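PDB 2R1I: GCN5-related N-acetyltransferase, which probably transfers an acetyl group from acetyl-CoA to an amine of an acceptor substrate. Local coordinates for the interface of chains A and B. Sequence-based numbering; all coordinates share one arbitrary frame. Chains: chain A/B, GCN5-related N-acetyltransferase.

The interface of chains A and B. Residues chain A 162-164; chain B 139-141, 146.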
# COMPACT_ATOMS: atom_id res chain seq x y z
N THR A 162 -19.94 4.09 -6.73
CA THR A 162 -21.14 4.43 -5.99
C THR A 162 -20.97 4.40 -4.48
O THR A 162 -21.80 4.93 -3.77
CB THR A 162 -22.32 3.48 -6.36
OG1 THR A 162 -23.47 3.84 -5.59
CG2 THR A 162 -21.97 2.00 -6.07
N GLU A 163 -19.90 3.78 -3.97
CA GLU A 163 -19.70 3.71 -2.53
C GLU A 163 -18.22 3.55 -2.19
O GLU A 163 -17.43 3.35 -3.08
CB GLU A 163 -20.52 2.56 -1.94
CG GLU A 163 -19.89 1.19 -2.02
CD GLU A 163 -20.77 0.14 -1.37
OE1 GLU A 163 -21.74 -0.32 -2.04
OE2 GLU A 163 -20.49 -0.22 -0.20
N PRO A 164 -17.86 3.70 -0.91
CA PRO A 164 -16.50 3.68 -0.38
C PRO A 164 -15.68 2.48 -0.75
O PRO A 164 -16.19 1.34 -0.76
CB PRO A 164 -16.73 3.69 1.13
CG PRO A 164 -17.93 4.50 1.26
CD PRO A 164 -18.81 4.02 0.18
N ASP B 139 -13.36 -2.50 -3.72
CA ASP B 139 -14.60 -1.71 -3.95
C ASP B 139 -15.70 -2.25 -3.03
O ASP B 139 -16.01 -3.45 -3.05
CB ASP B 139 -15.01 -1.84 -5.42
CG ASP B 139 -16.18 -0.93 -5.83
OD1 ASP B 139 -16.83 -0.27 -4.99
OD2 ASP B 139 -16.47 -0.92 -7.04
N GLY B 140 -16.30 -1.37 -2.22
CA GLY B 140 -17.35 -1.77 -1.30
C GLY B 140 -18.55 -2.42 -2.00
O GLY B 140 -19.24 -3.27 -1.43
N GLU B 141 -18.77 -2.05 -3.25
CA GLU B 141 -19.81 -2.62 -4.09
C GLU B 141 -19.57 -4.08 -4.46
O GLU B 141 -20.52 -4.80 -4.75
CB GLU B 141 -19.92 -1.80 -5.38
CG GLU B 141 -20.66 -0.49 -5.22
N ARG B 146 -15.62 -9.31 -1.59
CA ARG B 146 -15.69 -9.22 -0.12
C ARG B 146 -15.98 -10.56 0.54
O ARG B 146 -15.28 -10.92 1.48
CB ARG B 146 -16.70 -8.15 0.30
CG ARG B 146 -16.23 -6.76 -0.09
CD ARG B 146 -17.28 -5.70 0.12
NE ARG B 146 -17.51 -5.47 1.53
CZ ARG B 146 -18.40 -4.63 2.01
NH1 ARG B 146 -19.16 -3.91 1.19
NH2 ARG B 146 -18.52 -4.50 3.32
O HOH W 1 -21.03 -1.73 2.35
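A:Glu163 lays its aliphatic stem against B:Glu141, CG to CG at 3.7 Å, and this pair forms the apolar centre of a small patch in the two-fold symmetric interface of the deposited dimer, which the structure alone does not show to be biological. A:Thr162 brings its methyl CG2 to the same CG of B:Glu141, but the modelled approach is too short to be trusted, and B:Glu141 is built only as far as CG. From that centre the A:Glu163 chain runs outward: CG sits between the backbone N and the carbonyl carbon (chi1 83°) and the next torsion is extended, which lays the carboxylate flat over one face of the B:Gly140–B:Glu141 peptide, the two planes parallel. A:Glu163 CD lies 3.4 Å from B:Gly140 C. Beside this peptide, near its plane, B:Asp139 OD1, at the end of strand 133-139, accepts the B:Glu141 N-H from above the carboxylate plane, which probably steadies the loop after the strand. B:Gly140 N makes a weak hydrogen bond to A:Pro164 O, bent to 133° at the hydrogen, so this backbone link adds little to the patch. At the rim, A:Glu163 OE2 and B:Arg146 NH1 lie 4.2 Å apart, without direct contact, and a water joins them. An alanine in place of A:Glu163 would probably leave that water without its chain A mate and uncover the B:Gly140–B:Glu141 peptide. The guanidinium is held in part from its own chain: B:Gly140 O receives B:Arg146 NH1 on a lone pair at 2.7 Å, lying close to the guanidinium plane. Also at that edge, the water stands 3.1 Å from B:Arg146 NH1, nearly straight at 172°, and 3.0 Å from A:Glu163 OE2.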